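Local coordinates for protein cyclic GMP-AMP synthase-like receptor (Tribolium castaneum, PDB 7LT2) that senses double-stranded RNA in the cytoplasm and then joins ATP and GTP into the cyclic dinucleotide 2',3'-cGAMP for innate immune signalling, at residues L100-D104 with D117-K121; D125-T131 with Q236-W240; T283-H287 with I321-W325. All coordinates share one frame. Numbering follows the deposited sequence.

Contact 1. Residues L100-D104 with D117-K121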
loop_
_atom_site.group_PDB
_atom_site.type_symbol
_atom_site.label_atom_id
_atom_site.label_comp_id
_atom_site.label_asym_id
_atom_site.label_seq_id
_atom_site.Cartn_x
_atom_site.Cartn_y
_atom_site.Cartn_z
ATOM N N LEU A 100 12.711 -6.346 22.864
ATOM C CA LEU A 100 13.007 -7.756 23.069
ATOM C C LEU A 100 13.426 -7.953 24.519
ATOM O O LEU A 100 14.314 -7.249 25.010
ATOM C CB LEU A 100 14.111 -8.242 22.124
ATOM C CG LEU A 100 13.834 -8.394 20.622
ATOM C CD1 LEU A 100 13.644 -7.048 19.929
ATOM C CD2 LEU A 100 14.956 -9.179 19.956
ATOM N N ASN A 101 12.782 -8.900 25.201
ATOM C CA ASN A 101 13.072 -9.148 26.610
ATOM C C ASN A 101 14.042 -10.300 26.850
ATOM O O ASN A 101 14.460 -10.499 27.997
ATOM C CB ASN A 101 11.773 -9.420 27.382
ATOM C CG ASN A 101 10.983 -8.153 27.667
ATOM O OD1 ASN A 101 11.532 -7.052 27.673
ATOM N ND2 ASN A 101 9.689 -8.309 27.914
ATOM N N ASN A 102 14.419 -11.058 25.815
ATOM C CA ASN A 102 15.235 -12.253 26.026
ATOM C C ASN A 102 16.128 -12.526 24.813
ATOM O O ASN A 102 16.312 -13.677 24.407
ATOM C CB ASN A 102 14.359 -13.474 26.327
ATOM C CG ASN A 102 15.162 -14.668 26.839
ATOM O OD1 ASN A 102 16.078 -14.515 27.642
ATOM N ND2 ASN A 102 14.825 -15.862 26.356
ATOM N N LEU A 103 16.708 -11.476 24.229
ATOM C CA LEU A 103 17.611 -11.702 23.103
ATOM C C LEU A 103 18.826 -12.521 23.522
ATOM O O LEU A 103 19.275 -13.398 22.777
ATOM C CB LEU A 103 18.057 -10.376 22.480
ATOM C CG LEU A 103 18.996 -10.564 21.281
ATOM C CD1 LEU A 103 18.360 -11.471 20.241
ATOM C CD2 LEU A 103 19.395 -9.228 20.653
ATOM N N ASP A 104 19.374 -12.248 24.709
ATOM C CA ASP A 104 20.546 -12.994 25.161
ATOM C C ASP A 104 20.254 -14.485 25.256
ATOM O O ASP A 104 21.082 -15.311 24.861
ATOM C CB ASP A 104 21.024 -12.464 26.508
ATOM C CG ASP A 104 21.677 -11.102 26.403
ATOM O OD1 ASP A 104 21.846 -10.602 25.272
ATOM O OD2 ASP A 104 22.026 -10.535 27.458
ATOM N N ASP A 117 24.861 -10.647 15.247
ATOM C CA ASP A 117 24.915 -9.215 14.998
ATOM C C ASP A 117 23.537 -8.560 14.976
ATOM O O ASP A 117 23.434 -7.393 14.585
ATOM C CB ASP A 117 25.647 -8.930 13.679
ATOM C CG ASP A 117 27.144 -9.231 13.751
ATOM O OD1 ASP A 117 27.715 -9.241 14.861
ATOM O OD2 ASP A 117 27.753 -9.449 12.683
ATOM N N PHE A 118 22.481 -9.267 15.396
ATOM C CA PHE A 118 21.139 -8.689 15.339
ATOM C C PHE A 118 21.041 -7.426 16.189
ATOM O O PHE A 118 20.499 -6.407 15.746
ATOM C CB PHE A 118 20.085 -9.713 15.778
ATOM C CG PHE A 118 18.668 -9.204 15.670
ATOM C CD1 PHE A 118 17.970 -9.327 14.480
ATOM C CD2 PHE A 118 18.042 -8.598 16.749
ATOM C CE1 PHE A 118 16.670 -8.851 14.363
ATOM C CE2 PHE A 118 16.741 -8.118 16.638
ATOM C CZ PHE A 118 16.056 -8.246 15.442
ATOM N N ARG A 119 21.556 -7.474 17.420
ATOM C CA ARG A 119 21.492 -6.308 18.294
ATOM C C ARG A 119 22.198 -5.108 17.668
ATOM O O ARG A 119 21.635 -4.009 17.600
ATOM C CB ARG A 119 22.093 -6.651 19.663
ATOM C CG ARG A 119 22.074 -5.499 20.645
ATOM C CD ARG A 119 22.560 -5.921 22.031
ATOM N NE ARG A 119 21.519 -6.586 22.812
ATOM C CZ ARG A 119 21.649 -7.771 23.396
ATOM N NH1 ARG A 119 22.767 -8.471 23.306
ATOM N NH2 ARG A 119 20.637 -8.256 24.109
ATOM N N LYS A 120 23.436 -5.303 17.198
ATOM C CA LYS A 120 24.184 -4.209 16.581
ATOM C C LYS A 120 23.432 -3.615 15.402
ATOM O O LYS A 120 23.450 -2.396 15.196
ATOM C CB LYS A 120 25.551 -4.689 16.087
ATOM C CG LYS A 120 26.559 -5.101 17.117
ATOM C CD LYS A 120 27.872 -5.384 16.395
ATOM C CE LYS A 120 28.591 -6.564 16.988
ATOM N NZ LYS A 120 27.746 -7.776 16.909
ATOM N N LYS A 121 22.798 -4.466 14.594
ATOM C CA LYS A 121 22.241 -4.019 13.322
ATOM C C LYS A 121 20.848 -3.421 13.457
ATOM O O LYS A 121 20.473 -2.572 12.640
ATOM C CB LYS A 121 22.186 -5.177 12.320
ATOM C CG LYS A 121 23.537 -5.746 11.915
ATOM C CD LYS A 121 24.427 -4.699 11.280
ATOM C CE LYS A 121 25.740 -5.312 10.812
ATOM N NZ LYS A 121 25.523 -6.414 9.838
#
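The segment 100-104 leaves strand 95-100 at L100, turns through N101 and N102, and enters helix 103-107 with N102 at the N-cap position; the segment 117-121 likewise starts a short helix, 118-122, with D117 at its N-cap position. Their backbones stay well apart, the closest CA atoms being those of L103 and R119 at 8.2 Å, so side chains alone bridge the gap. The end of strand 95-100 and the start of helix 103-107 thus pack against the start of helix 118-122 in the Mab-21 nucleotidyltransferase domain, away from its annotated sites. Between the two helix starts lies a buried apolar patch. F118 points toward 100-104, where CD2 of L100 lies 3.9 Å from CE2 of F118, and CD2 of L103 approaches the ring at its edge, 4.2 Å from CD2 of F118. L123, in the loop after helix 118-122, touches both leucines, and F122 stacks with F118. The side chain of R119, bent at chi3, reaches across: CD2 of L103 lies over one face of its guanidinium, and CB of L103 is 3.7 Å from NH2 of R119. This guanidinium has two acidic partners. D127 is met by NE and NH2 of R119, and D104 takes NH1 and NH2, a fork onto a single oxygen: OD1 of D104 accepts from NH1 of R119 at 3.0 Å and from NH2 of R119 at 2.9 Å.

Contact 2. Residues D125-T131 with Q236-W240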
loop_
_atom_site.group_PDB
_atom_site.type_symbol
_atom_site.label_atom_id
_atom_site.label_comp_id
_atom_site.label_asym_id
_atom_site.label_seq_id
_atom_site.Cartn_x
_atom_site.Cartn_y
_atom_site.Cartn_z
ATOM N N ASP A 125 19.108 1.487 22.344
ATOM C CA ASP A 125 19.276 1.231 23.767
ATOM C C ASP A 125 18.076 0.475 24.323
ATOM O O ASP A 125 16.932 0.701 23.915
ATOM C CB ASP A 125 19.480 2.551 24.514
ATOM C CG ASP A 125 18.544 3.651 24.034
ATOM O OD1 ASP A 125 17.478 3.332 23.463
ATOM O OD2 ASP A 125 18.884 4.838 24.222
ATOM N N ASN A 126 18.353 -0.447 25.246
ATOM C CA ASN A 126 17.357 -1.281 25.916
ATOM C C ASN A 126 16.672 -2.259 24.967
ATOM O O ASN A 126 15.563 -2.728 25.252
ATOM C CB ASN A 126 16.311 -0.429 26.646
ATOM C CG ASN A 126 16.921 0.429 27.738
ATOM O OD1 ASN A 126 17.362 -0.080 28.769
ATOM N ND2 ASN A 126 16.944 1.741 27.520
ATOM N N ASP A 127 17.319 -2.574 23.844
ATOM C CA ASP A 127 16.851 -3.598 22.903
ATOM C C ASP A 127 15.499 -3.236 22.289
ATOM O O ASP A 127 14.648 -4.100 22.062
ATOM C CB ASP A 127 16.797 -4.977 23.563
ATOM C CG ASP A 127 18.174 -5.606 23.708
ATOM O OD1 ASP A 127 19.142 -5.056 23.142
ATOM O OD2 ASP A 127 18.290 -6.650 24.388
ATOM N N PHE A 128 15.301 -1.950 22.006
ATOM C CA PHE A 128 14.151 -1.509 21.228
ATOM C C PHE A 128 14.478 -1.598 19.745
ATOM O O PHE A 128 15.558 -1.179 19.318
ATOM C CB PHE A 128 13.752 -0.080 21.587
ATOM C CG PHE A 128 12.924 0.026 22.833
ATOM C CD1 PHE A 128 11.545 -0.067 22.769
ATOM C CD2 PHE A 128 13.525 0.225 24.068
ATOM C CE1 PHE A 128 10.775 0.035 23.915
ATOM C CE2 PHE A 128 12.758 0.328 25.217
ATOM C CZ PHE A 128 11.385 0.231 25.140
ATOM N N LEU A 129 13.548 -2.153 18.972
ATOM C CA LEU A 129 13.677 -2.166 17.521
ATOM C C LEU A 129 13.708 -0.738 16.999
ATOM O O LEU A 129 12.854 0.079 17.352
ATOM C CB LEU A 129 12.506 -2.923 16.894
ATOM C CG LEU A 129 12.714 -4.298 16.262
ATOM C CD1 LEU A 129 11.459 -4.696 15.474
ATOM C CD2 LEU A 129 13.954 -4.343 15.374
ATOM N N ASP A 130 14.682 -0.437 16.144
ATOM C CA ASP A 130 14.920 0.929 15.695
ATOM C C ASP A 130 14.644 1.037 14.199
ATOM O O ASP A 130 15.195 0.268 13.408
ATOM C CB ASP A 130 16.356 1.356 16.026
ATOM C CG ASP A 130 16.614 2.820 15.743
ATOM O OD1 ASP A 130 16.752 3.179 14.559
ATOM O OD2 ASP A 130 16.674 3.613 16.705
ATOM N N THR A 131 13.801 2.004 13.817
ATOM C CA THR A 131 13.416 2.140 12.412
ATOM C C THR A 131 14.598 2.559 11.548
ATOM O O THR A 131 14.792 2.020 10.454
ATOM C CB THR A 131 12.273 3.147 12.260
ATOM O OG1 THR A 131 12.672 4.417 12.789
ATOM C CG2 THR A 131 11.030 2.671 12.980
ATOM N N GLN A 236 13.793 9.141 19.179
ATOM C CA GLN A 236 13.919 8.979 17.739
ATOM C C GLN A 236 14.175 7.517 17.390
ATOM O O GLN A 236 15.015 6.857 18.011
ATOM C CB GLN A 236 15.054 9.865 17.226
ATOM C CG GLN A 236 15.216 9.924 15.718
ATOM C CD GLN A 236 16.214 10.989 15.297
ATOM O OE1 GLN A 236 16.002 12.180 15.529
ATOM N NE2 GLN A 236 17.313 10.564 14.684
ATOM N N GLY A 237 13.435 7.007 16.406
ATOM C CA GLY A 237 13.656 5.673 15.886
ATOM C C GLY A 237 12.828 4.573 16.514
ATOM O O GLY A 237 12.780 3.466 15.959
ATOM N N ARG A 238 12.168 4.831 17.645
ATOM C CA ARG A 238 11.403 3.787 18.320
ATOM C C ARG A 238 9.999 3.599 17.765
ATOM O O ARG A 238 9.378 2.567 18.044
ATOM C CB ARG A 238 11.279 4.088 19.812
ATOM C CG ARG A 238 12.419 3.581 20.645
ATOM C CD ARG A 238 11.999 3.523 22.095
ATOM N NE ARG A 238 13.149 3.494 22.985
ATOM C CZ ARG A 238 13.075 3.631 24.299
ATOM N NH1 ARG A 238 11.916 3.818 24.909
ATOM N NH2 ARG A 238 14.191 3.577 25.020
ATOM N N TYR A 239 9.474 4.565 17.016
ATOM C CA TYR A 239 8.068 4.563 16.627
ATOM C C TYR A 239 7.887 3.839 15.299
ATOM O O TYR A 239 8.419 4.269 14.269
ATOM C CB TYR A 239 7.531 5.992 16.537
ATOM C CG TYR A 239 7.377 6.670 17.876
ATOM C CD1 TYR A 239 8.467 7.251 18.505
ATOM C CD2 TYR A 239 6.141 6.729 18.514
ATOM C CE1 TYR A 239 8.339 7.877 19.732
ATOM C CE2 TYR A 239 6.001 7.356 19.747
ATOM C CZ TYR A 239 7.109 7.926 20.350
ATOM O OH TYR A 239 6.991 8.554 21.573
ATOM N N TRP A 240 7.122 2.751 15.328
ATOM C CA TRP A 240 6.790 1.965 14.149
ATOM C C TRP A 240 5.313 2.130 13.819
ATOM O O TRP A 240 4.481 2.253 14.723
ATOM C CB TRP A 240 7.098 0.485 14.379
ATOM C CG TRP A 240 8.553 0.195 14.469
ATOM C CD1 TRP A 240 9.386 0.500 15.505
ATOM C CD2 TRP A 240 9.359 -0.457 13.483
ATOM N NE1 TRP A 240 10.662 0.080 15.227
ATOM C CE2 TRP A 240 10.675 -0.513 13.993
ATOM C CE3 TRP A 240 9.101 -0.996 12.220
ATOM C CZ2 TRP A 240 11.728 -1.086 13.281
ATOM C CZ3 TRP A 240 10.147 -1.572 11.516
ATOM C CH2 TRP A 240 11.445 -1.608 12.049
HETATM O O HOH W 1 15.534 4.057 21.359
HETATM O O HOH W 2 10.623 0.258 19.115
HETATM O O HOH W 3 15.566 4.368 18.813
HETATM O O HOH W 4 10.555 5.905 14.127
#
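R238 lays its guanidinium flat on the ring of F128, with centres 3.6 Å apart and planes at 10°, a stacked cation-pi pair in which CD of R238 adds a CH-pi contact 3.9 Å from the F128 ring centroid. W97 makes a second cation-pi contact with R238. The salt bridge with D125 is long, 3.6 Å from NH2 of R238 to OD1 of D125, but water 1 links OD1 of D125 to NE of R238. N of T131 donates to O of G237 at 2.8 Å, and CA of D130 makes a CH...O contact of 3.3 Å with that oxygen of G237. Glycine suits position 237: its backbone angles would jam a CB against the preceding carbonyl, and the side chain of D130 would clash with it. Water 3 joins OD2 of D130 to O of Q236. W240 is held by its indole, NE1 of W240 donating to O of L129 at 3.1 Å, while CG2 of T131 sits over its five-membered ring, 3.4 Å from the centroid, in a CH-pi contact. W240 directly precedes S241, which probably binds GTP. D130 is the N-cap of helix 131-147, its OD1 bonded to N of K133. Within the nucleotidyltransferase domain, the contact joins the start of that helix to the entry into strand 240-243, with L129 packed on L98 of strand 95-100 and I224 of strand 222-225.

Contact 3. Residues T283-H287 with I321-W325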
loop_
_atom_site.group_PDB
_atom_site.type_symbol
_atom_site.label_atom_id
_atom_site.label_comp_id
_atom_site.label_asym_id
_atom_site.label_seq_id
_atom_site.Cartn_x
_atom_site.Cartn_y
_atom_site.Cartn_z
ATOM N N THR A 283 -10.112 4.702 3.845
ATOM C CA THR A 283 -10.558 4.626 5.233
ATOM C C THR A 283 -12.050 4.906 5.355
ATOM O O THR A 283 -12.754 4.234 6.117
ATOM C CB THR A 283 -9.756 5.605 6.094
ATOM O OG1 THR A 283 -8.372 5.223 6.096
ATOM C CG2 THR A 283 -10.276 5.611 7.526
ATOM N N VAL A 284 -12.549 5.907 4.625
ATOM C CA VAL A 284 -13.985 6.176 4.632
ATOM C C VAL A 284 -14.761 4.931 4.212
ATOM O O VAL A 284 -15.777 4.578 4.824
ATOM C CB VAL A 284 -14.309 7.385 3.735
ATOM C CG1 VAL A 284 -15.796 7.457 3.436
ATOM C CG2 VAL A 284 -13.843 8.672 4.404
ATOM N N PHE A 285 -14.275 4.219 3.193
ATOM C CA PHE A 285 -14.982 3.019 2.749
ATOM C C PHE A 285 -14.903 1.888 3.773
ATOM O O PHE A 285 -15.860 1.118 3.901
ATOM C CB PHE A 285 -14.460 2.559 1.384
ATOM C CG PHE A 285 -15.174 3.202 0.230
ATOM C CD1 PHE A 285 -14.842 4.487 -0.172
ATOM C CD2 PHE A 285 -16.203 2.536 -0.428
ATOM C CE1 PHE A 285 -15.506 5.093 -1.225
ATOM C CE2 PHE A 285 -16.873 3.134 -1.484
ATOM C CZ PHE A 285 -16.525 4.416 -1.883
ATOM N N LEU A 286 -13.797 1.775 4.519
ATOM C CA LEU A 286 -13.761 0.817 5.623
ATOM C C LEU A 286 -14.854 1.116 6.643
ATOM O O LEU A 286 -15.531 0.201 7.124
ATOM C CB LEU A 286 -12.385 0.819 6.296
ATOM C CG LEU A 286 -11.187 0.339 5.477
ATOM C CD1 LEU A 286 -9.909 0.477 6.283
ATOM C CD2 LEU A 286 -11.379 -1.109 5.029
ATOM N N HIS A 287 -15.048 2.396 6.976
ATOM C CA HIS A 287 -16.137 2.765 7.874
ATOM C C HIS A 287 -17.495 2.454 7.261
ATOM O O HIS A 287 -18.398 1.975 7.954
ATOM C CB HIS A 287 -16.045 4.247 8.232
ATOM C CG HIS A 287 -14.886 4.576 9.112
ATOM N ND1 HIS A 287 -14.730 4.029 10.367
ATOM C CD2 HIS A 287 -13.820 5.388 8.919
ATOM C CE1 HIS A 287 -13.623 4.496 10.914
ATOM N NE2 HIS A 287 -13.053 5.324 10.057
ATOM N N ILE A 321 -11.758 12.028 9.807
ATOM C CA ILE A 321 -11.749 10.670 9.275
ATOM C C ILE A 321 -10.932 9.830 10.247
ATOM O O ILE A 321 -9.695 9.794 10.146
ATOM C CB ILE A 321 -11.171 10.606 7.853
ATOM C CG1 ILE A 321 -11.981 11.495 6.910
ATOM C CG2 ILE A 321 -11.160 9.162 7.351
ATOM C CD1 ILE A 321 -11.462 11.501 5.473
ATOM N N PRO A 322 -11.566 9.181 11.220
ATOM C CA PRO A 322 -10.802 8.377 12.181
ATOM C C PRO A 322 -10.068 7.248 11.477
ATOM O O PRO A 322 -10.621 6.569 10.609
ATOM C CB PRO A 322 -11.877 7.844 13.136
ATOM C CG PRO A 322 -13.032 8.780 12.979
ATOM C CD PRO A 322 -13.002 9.218 11.542
ATOM N N TYR A 323 -8.795 7.084 11.831
ATOM C CA TYR A 323 -8.062 5.879 11.477
ATOM C C TYR A 323 -8.904 4.669 11.858
ATOM O O TYR A 323 -9.404 4.576 12.981
ATOM C CB TYR A 323 -6.712 5.886 12.204
ATOM C CG TYR A 323 -5.774 4.732 11.919
ATOM C CD1 TYR A 323 -5.613 4.221 10.637
ATOM C CD2 TYR A 323 -5.012 4.181 12.943
ATOM C CE1 TYR A 323 -4.737 3.175 10.392
ATOM C CE2 TYR A 323 -4.140 3.140 12.708
ATOM C CZ TYR A 323 -4.004 2.641 11.435
ATOM O OH TYR A 323 -3.124 1.599 11.217
ATOM N N TYR A 324 -9.113 3.768 10.897
ATOM C CA TYR A 324 -10.072 2.686 11.105
ATOM C C TYR A 324 -9.656 1.768 12.246
ATOM O O TYR A 324 -10.514 1.210 12.941
ATOM C CB TYR A 324 -10.239 1.889 9.811
ATOM C CG TYR A 324 -11.187 0.718 9.922
ATOM C CD1 TYR A 324 -12.562 0.917 9.997
ATOM C CD2 TYR A 324 -10.708 -0.586 9.947
ATOM C CE1 TYR A 324 -13.434 -0.155 10.095
ATOM C CE2 TYR A 324 -11.573 -1.659 10.037
ATOM C CZ TYR A 324 -12.933 -1.437 10.119
ATOM O OH TYR A 324 -13.796 -2.504 10.217
ATOM N N TRP A 325 -8.352 1.611 12.462
ATOM C CA TRP A 325 -7.836 0.673 13.447
ATOM C C TRP A 325 -7.527 1.313 14.792
ATOM O O TRP A 325 -7.368 0.590 15.780
ATOM C CB TRP A 325 -6.579 -0.009 12.894
ATOM C CG TRP A 325 -6.855 -0.701 11.602
ATOM C CD1 TRP A 325 -6.584 -0.239 10.349
ATOM C CD2 TRP A 325 -7.495 -1.972 11.433
ATOM N NE1 TRP A 325 -7.004 -1.151 9.408
ATOM C CE2 TRP A 325 -7.566 -2.225 10.049
ATOM C CE3 TRP A 325 -8.001 -2.926 12.322
ATOM C CZ2 TRP A 325 -8.129 -3.394 9.528
ATOM C CZ3 TRP A 325 -8.557 -4.084 11.807
ATOM C CH2 TRP A 325 -8.621 -4.306 10.420
HETATM O O HOH W 5 -7.782 3.625 8.235
HETATM O O HOH W 6 -14.938 -2.498 7.703
#
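This is a buried helix-to-loop contact: residues 283-287 form part of helix 278-291, and residues 321-325 lie in the loop between helices 301-318 and 337-354. The direct hydrogen bond across it runs from NE2 of H287 to O of P322, 2.8 Å and almost straight. The ring of Y324 meets the face of H287 with its edge, a T-shaped pair with centroids 5.5 Å apart and planes at 67°, and offers a face to CB of L286, a CH-pi contact 3.9 Å from the Y324 centroid. Both segments belong to the helical HhH/H2TH-like domain of Mab-21 proteins, and the same helix carries I289 and E290 of the manganese site, whose ion lies about 8 Å from the Y324 side chain. T283 and L286 lie close to Y279 and E248, which probably bind ATP, as in relatives, and OG1 of T283 is hydrogen-bonded to O of Y279. Apolar contact extends to I321, whose CD1 is 3.8 Å from CG2 of V284, with F315 of helix 301-318 touching both. Two waters bridge the segments, water 5 between OG1 of T283 and N of Y324, water 6 between O of L286 and OH of Y324.

In the fold
The three contacts follow in series along the chain. Contacts 1 and 2 share the nucleotidyltransferase domain, their centres 12 Å apart, and touch directly: NE of R119 forms a 2.8 Å salt bridge with OD1 of D127, and N of L100 probably hydrogen-bonds O of D127 at 3.1 Å. Together they tie the helices 103-107, 118-122 and 131-147 to strands 95-100 and 240-243. Contact 3 belongs to the HhH/H2TH-like domain, its centre about 36 Å from that of contact 1 and 28 Å from that of contact 2. Between contacts 2 and 3 the chain runs through 241-248, which probably contacts GTP, with 245-248 also probably contacting ATP, consistent with nucleotides binding between the two domains.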